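Local coordinates for alcohol oxidase (Myceliophthora thermophila, PDB 6F74), which binds flavin-adenine dinucleotide and, as a VAO-type flavoprotein, probably oxidises an alcohol substrate at the expense of oxygen, at residues R31-E36 / D592-R597; G123-Y128 / R164-G169. All blocks are in the same frame, centred on the assembly; numbering follows the deposited sequence.

Interaction 1: R31-E36 / D592-R597; sequences RCTPGE and DGPLCR. With NAG (2-acetamido-2-deoxy-beta-D-glucopyranose), chain E.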
ATOM      1  N   ARG A  31      14.152   6.375  22.799  1.00 20.08           N
ATOM      2  CA  ARG A  31      15.133   5.499  22.208  1.00 19.76           C
ATOM      3  C   ARG A  31      16.456   6.247  21.967  1.00 19.76           C
ATOM      4  O   ARG A  31      16.469   7.470  21.709  1.00 19.91           O
ATOM      5  CB  ARG A  31      14.607   4.910  20.882  1.00 19.40           C
ATOM      6  CG  ARG A  31      13.571   3.782  21.045  1.00 19.39           C
ATOM      7  CD  ARG A  31      12.205   4.251  21.482  1.00 19.64           C
ATOM      8  NE  ARG A  31      11.181   3.192  21.313  1.00 19.62           N
ATOM      9  CZ  ARG A  31      10.491   2.579  22.281  1.00 19.94           C
ATOM     10  NH1 ARG A  31      10.650   2.860  23.563  1.00 20.32           N
ATOM     11  NH2 ARG A  31       9.605   1.652  21.943  1.00 19.95           N
ATOM     12  N   CYS A  32      17.541   5.495  22.075  1.00 19.67           N
ATOM     13  CA  CYS A  32      18.894   5.978  21.804  1.00 19.70           C
ATOM     14  C   CYS A  32      19.172   6.099  20.297  1.00 19.44           C
ATOM     15  O   CYS A  32      18.782   5.239  19.523  1.00 19.18           O
ATOM     16  CB  CYS A  32      19.919   5.027  22.438  1.00 19.73           C
ATOM     17  SG  CYS A  32      21.566   5.686  22.511  1.00 19.92           S
ATOM     18  N   THR A  33      19.885   7.160  19.908  1.00 19.59           N
ATOM     19  CA  THR A  33      20.185   7.452  18.510  1.00 19.45           C
ATOM     20  C   THR A  33      21.670   7.651  18.296  1.00 19.60           C
ATOM     21  O   THR A  33      22.401   7.794  19.255  1.00 19.83           O
ATOM     22  CB  THR A  33      19.396   8.699  18.041  1.00 19.58           C
ATOM     23  OG1 THR A  33      19.701   9.818  18.882  1.00 19.99           O
ATOM     24  CG2 THR A  33      17.893   8.402  18.121  1.00 19.44           C
ATOM     25  N   PRO A  34      22.148   7.597  17.047  1.00 19.52           N
ATOM     26  CA  PRO A  34      23.592   7.761  16.771  1.00 19.73           C
ATOM     27  C   PRO A  34      24.176   9.051  17.318  1.00 20.15           C
ATOM     28  O   PRO A  34      23.496  10.083  17.332  1.00 20.30           O
ATOM     29  CB  PRO A  34      23.649   7.774  15.249  1.00 19.65           C
ATOM     30  CG  PRO A  34      22.551   6.881  14.861  1.00 19.29           C
ATOM     31  CD  PRO A  34      21.440   7.196  15.821  1.00 19.25           C
ATOM     32  N   GLY A  35      25.407   8.980  17.791  1.00 20.38           N
ATOM     33  CA  GLY A  35      26.097  10.147  18.329  1.00 20.85           C
ATOM     34  C   GLY A  35      25.859  10.341  19.812  1.00 21.00           C
ATOM     35  O   GLY A  35      26.604  11.060  20.464  1.00 21.41           O
ATOM     36  N   GLU A  36      24.828   9.713  20.370  1.00 20.73           N
ATOM     37  CA  GLU A  36      24.583   9.866  21.794  1.00 20.94           C
ATOM     38  C   GLU A  36      25.545   8.982  22.584  1.00 20.96           C
ATOM     39  O   GLU A  36      26.120   8.025  22.049  1.00 20.74           O
ATOM     40  CB  GLU A  36      23.138   9.536  22.123  1.00 20.74           C
ATOM     41  CG  GLU A  36      22.126  10.418  21.413  1.00 20.75           C
ATOM     42  CD  GLU A  36      20.770  10.357  22.084  1.00 20.76           C
ATOM     43  OE1 GLU A  36      20.585  11.019  23.142  1.00 21.15           O
ATOM     44  OE2 GLU A  36      19.901   9.619  21.582  1.00 20.42           O
ATOM     45  N   ASP A 592      14.255  13.959  12.895  1.00 20.19           N
ATOM     46  CA  ASP A 592      15.651  14.246  13.145  1.00 20.40           C
ATOM     47  C   ASP A 592      16.082  14.153  14.618  1.00 20.55           C
ATOM     48  O   ASP A 592      17.119  14.716  15.010  1.00 20.88           O
ATOM     49  CB  ASP A 592      15.976  15.654  12.566  1.00 20.92           C
ATOM     50  CG  ASP A 592      15.129  16.772  13.165  1.00 21.41           C
ATOM     51  OD1 ASP A 592      14.169  16.515  13.936  1.00 21.34           O
ATOM     52  OD2 ASP A 592      15.409  17.936  12.797  1.00 21.93           O
ATOM     53  N   GLY A 593      15.314  13.442  15.425  1.00 20.36           N
ATOM     54  CA  GLY A 593      15.683  13.202  16.823  1.00 20.49           C
ATOM     55  C   GLY A 593      15.106  11.922  17.368  1.00 20.15           C
ATOM     56  O   GLY A 593      14.422  11.219  16.641  1.00 19.81           O
ATOM     57  N   PRO A 594      15.413  11.590  18.639  1.00 20.28           N
ATOM     58  CA  PRO A 594      14.903  10.361  19.265  1.00 20.06           C
ATOM     59  C   PRO A 594      13.379  10.275  19.270  1.00 20.07           C
ATOM     60  O   PRO A 594      12.683  11.292  19.378  1.00 20.41           O
ATOM     61  CB  PRO A 594      15.415  10.460  20.699  1.00 20.38           C
ATOM     62  CG  PRO A 594      16.739  11.167  20.536  1.00 20.54           C
ATOM     63  CD  PRO A 594      16.463  12.211  19.471  1.00 20.64           C
ATOM     64  N   LEU A 595      12.889   9.052  19.047  1.00 19.75           N
ATOM     65  CA  LEU A 595      11.517   8.670  19.260  1.00 19.80           C
ATOM     66  C   LEU A 595      11.313   8.577  20.753  1.00 20.16           C
ATOM     67  O   LEU A 595      12.138   7.965  21.443  1.00 20.15           O
ATOM     68  CB  LEU A 595      11.248   7.312  18.590  1.00 19.40           C
ATOM     69  CG  LEU A 595       9.921   6.600  18.855  1.00 19.47           C
ATOM     70  CD1 LEU A 595       8.768   7.476  18.365  1.00 19.61           C
ATOM     71  CD2 LEU A 595       9.896   5.200  18.236  1.00 19.15           C
ATOM     72  N   CYS A 596      10.245   9.190  21.262  1.00 20.55           N
ATOM     73  CA  CYS A 596       9.981   9.211  22.703  1.00 21.01           C
ATOM     74  C   CYS A 596       8.559   8.851  23.051  1.00 21.25           C
ATOM     75  O   CYS A 596       7.640   9.169  22.308  1.00 21.23           O
ATOM     76  CB  CYS A 596      10.281  10.601  23.310  1.00 21.51           C
ATOM     77  SG  CYS A 596      11.932  11.212  23.055  1.00 21.41           S
ATOM     78  N   ARG A 597       8.391   8.195  24.201  1.00 21.53           N
ATOM     79  CA  ARG A 597       7.080   8.005  24.808  1.00 21.95           C
ATOM     80  C   ARG A 597       6.611   9.328  25.380  1.00 22.55           C
ATOM     81  O   ARG A 597       7.391  10.039  25.986  1.00 22.79           O
ATOM     82  CB  ARG A 597       7.159   6.942  25.899  1.00 22.16           C
ATOM     83  CG  ARG A 597       5.822   6.279  26.233  1.00 22.50           C
ATOM     84  CD  ARG A 597       5.961   4.832  26.797  1.00 22.52           C
ATOM     85  NE  ARG A 597       7.315   4.580  27.315  1.00 22.39           N
ATOM     86  CZ  ARG A 597       7.659   4.531  28.609  1.00 22.84           C
ATOM     87  NH1 ARG A 597       6.736   4.642  29.621  1.00 23.52           N
ATOM     88  NH2 ARG A 597       8.961   4.359  28.932  1.00 22.67           N
TER
HETATM   89  C1  NAG E   2      13.340  19.239  10.090  1.00 18.62           C
HETATM   90  C2  NAG E   2      14.141  20.522  10.295  1.00 19.80           C
HETATM   91  C3  NAG E   2      14.158  20.938  11.765  1.00 20.05           C
HETATM   92  C4  NAG E   2      12.746  21.066  12.294  1.00 20.78           C
HETATM   93  C5  NAG E   2      12.019  19.736  12.085  1.00 20.78           C
HETATM   94  C6  NAG E   2      10.574  19.865  12.541  1.00 21.54           C
HETATM   95  C7  NAG E   2      15.943  20.785   8.626  1.00 20.96           C
HETATM   96  C8  NAG E   2      17.390  20.538   8.309  1.00 21.04           C
HETATM   97  N2  NAG E   2      15.504  20.359   9.811  1.00 20.67           N
HETATM   98  O3  NAG E   2      14.841  22.177  11.921  1.00 21.32           O
HETATM   99  O4  NAG E   2      12.758  21.443  13.681  1.00 21.29           O
HETATM  100  O5  NAG E   2      12.050  19.336  10.701  1.00 19.73           O
HETATM  101  O6  NAG E   2       9.903  18.609  12.373  1.00 23.57           O
HETATM  102  O7  NAG E   2      15.212  21.326   7.828  1.00 22.76           O

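Interaction 2: G123-Y128 / R164-G169; sequences GSLPYY and RSDGYG. With FAD (flavin-adenine dinucleotide), chain I.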
ATOM      1  N   GLY A 123      18.453  11.242   6.972  1.00 19.55           N
ATOM      2  CA  GLY A 123      17.143  11.688   7.401  1.00 19.46           C
ATOM      3  C   GLY A 123      16.544  10.718   8.394  1.00 19.11           C
ATOM      4  O   GLY A 123      17.176  10.346   9.403  1.00 19.10           O
ATOM      5  N   SER A 124      15.318  10.316   8.101  1.00 18.86           N
ATOM      6  CA  SER A 124      14.562   9.421   8.919  1.00 18.60           C
ATOM      7  C   SER A 124      14.706   7.961   8.472  1.00 18.30           C
ATOM      8  O   SER A 124      13.964   7.097   8.934  1.00 18.11           O
ATOM      9  CB  SER A 124      13.102   9.849   8.895  1.00 18.60           C
ATOM     10  OG  SER A 124      12.592   9.877   7.565  1.00 18.53           O
ATOM     11  N   LEU A 125      15.641   7.671   7.585  1.00 18.33           N
ATOM     12  CA  LEU A 125      15.888   6.297   7.197  1.00 18.15           C
ATOM     13  C   LEU A 125      16.767   5.656   8.246  1.00 18.16           C
ATOM     14  O   LEU A 125      17.591   6.343   8.823  1.00 18.35           O
ATOM     15  CB  LEU A 125      16.555   6.225   5.819  1.00 18.27           C
ATOM     16  CG  LEU A 125      15.745   6.738   4.627  1.00 18.28           C
ATOM     17  CD1 LEU A 125      16.549   6.642   3.356  1.00 18.48           C
ATOM     18  CD2 LEU A 125      14.473   5.953   4.445  1.00 18.03           C
ATOM     19  N   PRO A 126      16.605   4.337   8.491  1.00 18.02           N
ATOM     20  CA  PRO A 126      17.435   3.599   9.442  1.00 18.06           C
ATOM     21  C   PRO A 126      18.929   3.705   9.184  1.00 18.27           C
ATOM     22  O   PRO A 126      19.376   3.736   8.035  1.00 18.37           O
ATOM     23  CB  PRO A 126      16.991   2.133   9.244  1.00 17.96           C
ATOM     24  CG  PRO A 126      15.613   2.237   8.749  1.00 17.82           C
ATOM     25  CD  PRO A 126      15.585   3.462   7.878  1.00 17.85           C
ATOM     26  N   TYR A 127      19.680   3.739  10.283  1.00 18.37           N
ATOM     27  CA  TYR A 127      21.131   3.929  10.289  1.00 18.62           C
ATOM     28  C   TYR A 127      21.886   2.598  10.141  1.00 18.68           C
ATOM     29  O   TYR A 127      22.966   2.541   9.541  1.00 18.92           O
ATOM     30  CB  TYR A 127      21.483   4.677  11.572  1.00 18.73           C
ATOM     31  CG  TYR A 127      22.902   5.199  11.696  1.00 19.04           C
ATOM     32  CD1 TYR A 127      23.275   6.449  11.168  1.00 19.29           C
ATOM     33  CD2 TYR A 127      23.855   4.471  12.383  1.00 19.15           C
ATOM     34  CE1 TYR A 127      24.544   6.937  11.319  1.00 19.64           C
ATOM     35  CE2 TYR A 127      25.150   4.939  12.514  1.00 19.47           C
ATOM     36  CZ  TYR A 127      25.487   6.174  12.007  1.00 19.72           C
ATOM     37  OH  TYR A 127      26.787   6.576  12.181  1.00 20.09           O
ATOM     38  N   TYR A 128      21.336   1.527  10.685  1.00 18.55           N
ATOM     39  CA  TYR A 128      21.853   0.175  10.437  1.00 18.67           C
ATOM     40  C   TYR A 128      20.720  -0.705   9.981  1.00 18.53           C
ATOM     41  O   TYR A 128      19.572  -0.469  10.358  1.00 18.34           O
ATOM     42  CB  TYR A 128      22.457  -0.446  11.711  1.00 18.78           C
ATOM     43  CG  TYR A 128      23.852   0.005  12.063  1.00 19.02           C
ATOM     44  CD1 TYR A 128      24.962  -0.516  11.404  1.00 19.29           C
ATOM     45  CD2 TYR A 128      24.065   0.923  13.067  1.00 19.03           C
ATOM     46  CE1 TYR A 128      26.260  -0.133  11.759  1.00 19.56           C
ATOM     47  CE2 TYR A 128      25.330   1.324  13.426  1.00 19.29           C
ATOM     48  CZ  TYR A 128      26.441   0.806  12.765  1.00 19.55           C
ATOM     49  OH  TYR A 128      27.701   1.235  13.125  1.00 19.85           O
ATOM     50  N   ARG A 164       6.167   4.055   7.377  1.00 17.66           N
ATOM     51  CA  ARG A 164       5.939   3.043   8.439  1.00 17.73           C
ATOM     52  C   ARG A 164       7.019   1.965   8.501  1.00 17.65           C
ATOM     53  O   ARG A 164       7.089   1.214   9.468  1.00 17.75           O
ATOM     54  CB  ARG A 164       4.558   2.395   8.310  1.00 17.82           C
ATOM     55  CG  ARG A 164       3.410   3.395   8.416  1.00 17.97           C
ATOM     56  CD  ARG A 164       2.028   2.782   8.264  1.00 18.11           C
ATOM     57  NE  ARG A 164       1.977   2.038   7.019  1.00 17.97           N
ATOM     58  CZ  ARG A 164       1.051   1.150   6.677  1.00 18.07           C
ATOM     59  NH1 ARG A 164       0.003   0.894   7.449  1.00 18.34           N
ATOM     60  NH2 ARG A 164       1.183   0.524   5.519  1.00 17.97           N
ATOM     61  N   SER A 165       7.846   1.886   7.458  1.00 17.54           N
ATOM     62  CA  SER A 165       9.111   1.134   7.499  1.00 17.53           C
ATOM     63  C   SER A 165      10.367   2.042   7.550  1.00 17.52           C
ATOM     64  O   SER A 165      11.437   1.667   7.045  1.00 17.53           O
ATOM     65  CB  SER A 165       9.167   0.168   6.310  1.00 17.52           C
ATOM     66  OG  SER A 165       9.034   0.807   5.052  1.00 17.47           O
ATOM     67  N   ASP A 166      10.229   3.238   8.129  1.00 17.57           N
ATOM     68  CA  ASP A 166      11.353   4.189   8.336  1.00 17.64           C
ATOM     69  C   ASP A 166      11.568   4.411   9.849  1.00 17.75           C
ATOM     70  O   ASP A 166      10.767   3.999  10.672  1.00 17.79           O
ATOM     71  CB  ASP A 166      11.072   5.549   7.650  1.00 17.72           C
ATOM     72  CG  ASP A 166      11.030   5.466   6.119  1.00 17.67           C
ATOM     73  OD1 ASP A 166      11.176   4.364   5.569  1.00 17.58           O
ATOM     74  OD2 ASP A 166      10.835   6.496   5.417  1.00 17.78           O
ATOM     75  N   GLY A 167      12.632   5.095  10.208  1.00 17.86           N
ATOM     76  CA  GLY A 167      12.746   5.638  11.564  1.00 18.02           C
ATOM     77  C   GLY A 167      14.108   6.208  11.818  1.00 18.15           C
ATOM     78  O   GLY A 167      15.076   5.472  11.739  1.00 18.10           O
ATOM     79  N   TYR A 168      14.173   7.510  12.097  1.00 18.38           N
ATOM     80  CA  TYR A 168      15.432   8.188  12.453  1.00 18.60           C
ATOM     81  C   TYR A 168      16.213   7.415  13.502  1.00 18.59           C
ATOM     82  O   TYR A 168      15.650   7.041  14.543  1.00 18.61           O
ATOM     83  CB  TYR A 168      15.198   9.655  12.961  1.00 18.95           C
ATOM     84  CG  TYR A 168      16.467  10.328  13.439  1.00 19.24           C
ATOM     85  CD1 TYR A 168      17.310  10.978  12.546  1.00 19.41           C
ATOM     86  CD2 TYR A 168      16.856  10.272  14.758  1.00 19.38           C
ATOM     87  CE1 TYR A 168      18.492  11.584  12.961  1.00 19.73           C
ATOM     88  CE2 TYR A 168      18.048  10.896  15.208  1.00 19.68           C
ATOM     89  CZ  TYR A 168      18.845  11.547  14.302  1.00 19.86           C
ATOM     90  OH  TYR A 168      20.013  12.132  14.689  1.00 20.21           O
ATOM     91  N   GLY A 169      17.485   7.189  13.221  1.00 18.62           N
ATOM     92  CA  GLY A 169      18.400   6.584  14.172  1.00 18.68           C
ATOM     93  C   GLY A 169      18.072   5.114  14.495  1.00 18.49           C
ATOM     94  O   GLY A 169      18.419   4.632  15.565  1.00 18.56           O
TER
HETATM   95  PA  FAD I 601       7.217  -2.312   3.778  1.00 15.73           P
HETATM   96  O1A FAD I 601       7.607  -0.853   3.562  1.00 16.33           O
HETATM   97  O2A FAD I 601       8.334  -3.308   3.773  1.00 14.61           O
HETATM   98  O5B FAD I 601       6.422  -2.384   5.140  1.00 13.82           O
HETATM   99  C5B FAD I 601       5.195  -1.719   5.257  1.00 13.38           C
HETATM  100  C4B FAD I 601       4.789  -1.690   6.720  1.00 12.87           C
HETATM  101  O4B FAD I 601       4.584  -3.035   7.116  1.00 12.82           O
HETATM  102  C3B FAD I 601       5.806  -1.136   7.685  1.00 12.31           C
HETATM  103  O3B FAD I 601       5.086  -0.599   8.801  1.00 12.69           O
HETATM  104  C2B FAD I 601       6.555  -2.349   8.180  1.00 12.77           C
HETATM  105  O2B FAD I 601       7.037  -2.261   9.526  1.00 12.30           O
HETATM  106  C1B FAD I 601       5.485  -3.407   8.148  1.00 12.89           C
HETATM  107  N9A FAD I 601       5.935  -4.776   7.876  1.00 13.21           N
HETATM  108  C8A FAD I 601       6.415  -5.247   6.717  1.00 14.09           C
HETATM  109  N7A FAD I 601       6.693  -6.562   6.811  1.00 14.08           N
HETATM  110  C5A FAD I 601       6.373  -6.932   8.047  1.00 13.77           C
HETATM  111  C6A FAD I 601       6.420  -8.202   8.771  1.00 13.93           C
HETATM  112  N6A FAD I 601       6.880  -9.283   8.101  1.00 14.13           N
HETATM  113  N1A FAD I 601       6.011  -8.202  10.067  1.00 13.83           N
HETATM  114  C2A FAD I 601       5.564  -7.070  10.670  1.00 14.21           C
HETATM  115  N3A FAD I 601       5.474  -5.866  10.048  1.00 13.99           N
HETATM  116  C4A FAD I 601       5.862  -5.760   8.750  1.00 13.66           C
HETATM  117  N1  FAD I 601      -1.354  -1.842  -2.301  1.00 11.40           N
HETATM  118  C2  FAD I 601      -2.512  -2.379  -2.749  1.00 11.65           C
HETATM  119  O2  FAD I 601      -3.438  -2.592  -1.926  1.00 12.31           O
HETATM  120  N3  FAD I 601      -2.691  -2.717  -4.042  1.00 11.81           N
HETATM  121  C4  FAD I 601      -1.750  -2.512  -4.979  1.00 12.03           C
HETATM  122  O4  FAD I 601      -1.926  -2.809  -6.179  1.00 13.38           O
HETATM  123  C4X FAD I 601      -0.461  -1.911  -4.576  1.00 11.93           C
HETATM  124  N5  FAD I 601       0.517  -1.673  -5.473  1.00 11.39           N
HETATM  125  C5X FAD I 601       1.692  -1.128  -5.071  1.00 10.96           C
HETATM  126  C6  FAD I 601       2.701  -0.907  -6.008  1.00  9.80           C
HETATM  127  C7  FAD I 601       3.924  -0.372  -5.647  1.00  8.66           C
HETATM  128  C7M FAD I 601       4.890  -0.177  -6.789  1.00  8.75           C
HETATM  129  C8  FAD I 601       4.184  -0.035  -4.218  1.00  7.38           C
HETATM  130  C8M FAD I 601       5.517   0.512  -3.727  1.00  4.60           C
HETATM  131  C9  FAD I 601       3.173  -0.231  -3.283  1.00  9.18           C
HETATM  132  C9A FAD I 601       1.926  -0.776  -3.638  1.00 10.70           C
HETATM  133  N10 FAD I 601       0.882  -1.021  -2.704  1.00 12.01           N
HETATM  134  C10 FAD I 601      -0.323  -1.580  -3.150  1.00 11.68           C
HETATM  135  C1' FAD I 601       0.972  -0.629  -1.278  1.00 13.09           C
HETATM  136  C2' FAD I 601       1.341  -1.645  -0.248  1.00 14.05           C
HETATM  137  O2' FAD I 601       0.155  -2.367   0.076  1.00 13.99           O
HETATM  138  C3' FAD I 601       1.831  -0.930   1.016  1.00 15.12           C
HETATM  139  O3' FAD I 601       2.856   0.034   0.716  1.00 16.26           O
HETATM  140  C4' FAD I 601       2.335  -1.914   2.063  1.00 15.51           C
HETATM  141  O4' FAD I 601       2.766  -1.197   3.224  1.00 16.74           O
HETATM  142  C5' FAD I 601       3.464  -2.774   1.517  1.00 15.36           C
HETATM  143  O5' FAD I 601       3.911  -3.689   2.502  1.00 15.25           O
HETATM  144  P   FAD I 601       5.432  -4.100   2.352  1.00 15.53           P
HETATM  145  O1P FAD I 601       5.716  -4.495   0.929  1.00 15.56           O
HETATM  146  O2P FAD I 601       5.716  -5.056   3.462  1.00 17.65           O
HETATM  147  O3P FAD I 601       6.130  -2.666   2.626  1.00 15.91           O
HETATM  148  O   HOH W   1      18.170   8.184  10.355  1.00 16.82           O

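Interaction 1: R31-E36 / D592-R597
Thr33 meets Pro594 with both branches because chi1 of 57° sets OG1 between the backbone N and the carbonyl carbon and leaves CG2 beside the backbone N. OG1 comes to 3.7 Å from Pro594 CG, CG2 lies 3.8 Å from Pro594 CA, and the two side chains cross at about a right angle. The same hydroxyl gives its proton to Glu36 OE2, 2.7 Å from Thr33 OG1, meeting it from above the carboxylate plane, while Thr33 N reaches that oxygen on its anti side. Two donors thus hold the carboxylate across the type II turn Thr33 to Glu36, and Glu36 OE2 in turn touches Pro594 CG. Further along, Arg31 N donates to Leu595 O at 2.9 Å, almost straight down the carbonyl. Beside this bond the Arg31 and Leu595 side chains run side by side in the same direction, Arg31 NE standing 3.9 Å from Leu595 CD2. The Arg31 chain bends at chi2 (74°), and beyond it the guanidinium is held through NH2 by Asp573 O. At the other end Asp592 OD2 lies 3.4 Å from NAG C3, a sugar of an attached glycan. The contact joins the start of the modelled chain to its C-terminal end, reinforced by the Cys30-Cys596 disulfide: the loop ahead of helix 42-52 lies against the C-terminal segment, whose strand 596-597 pairs antiparallel with strand 587-588.

Interaction 2: G123-Y128 / R164-G169
Ser124 O is where the two loops close most tightly: it faces Gly167 N and Asp166 CB, with Gly167 N 2.7 Å from Ser124 O in a hydrogen bond that is weak because its N-H is bent to 123°. The same carbonyl lies 3.5 Å from Asp166 CB. Close by, Gly123 O meets the rim of the Tyr168 ring near its plane, 3.2 Å from CD1 of Tyr168. The Leu125 side chain runs alongside that of Asp166, and Leu125 CD2 sits 3.8 Å from both carboxylate oxygens and 3.9 Å from Asp166 CG, so the methyl lies over the carboxylate and not at one oxygen. The carboxylate has its charged partner in Arg98, whose NE forms a salt bridge with Asp166 OD1. Packing is looser toward Tyr127 and Gly169, where Tyr127 CB comes no nearer than 4.5 Å to Gly169 CA. A water links the two loops, donating to Gly123 O and to Leu125 O and accepting from Gly169 N. Toward the cofactor, Ser165 OG donates to the FAD phosphate oxygen O1A at 2.6 Å, and the ribose hydroxyl O3B of FAD donates to Arg164 O; the 164-169 loop thus grips the adenosine-side ribose and phosphate in the FAD-binding domain of this VAO/PCMH-type fold. The loops lead into the parallel neighbours 128-131 and 171-174 of the mixed sheet, and Pro126 packs on Val153 of strand 152-155.

Interaction 1 ties the start of the modelled chain to its C-terminal end about 28 Å from the centre of the chain, whereas interaction 2, at about 19 Å, lies deeper and reaches the FAD. Both are partly buried, yet their chemistry differs: the first sets a proline ring against a threonine and a glutamate, and a leucine against an arginine, with one backbone hydrogen bond, while the second meets mostly through backbone, glycines and a bridging water. They share a border rather than secondary-structure elements. Pro34 CG packs 3.6 Å from Tyr127 CG, and Gly593 O lies 3.2 Å from Tyr168 CD2, so the joined ends lie against two loops, one of which, 164-169, runs on to the cofactor.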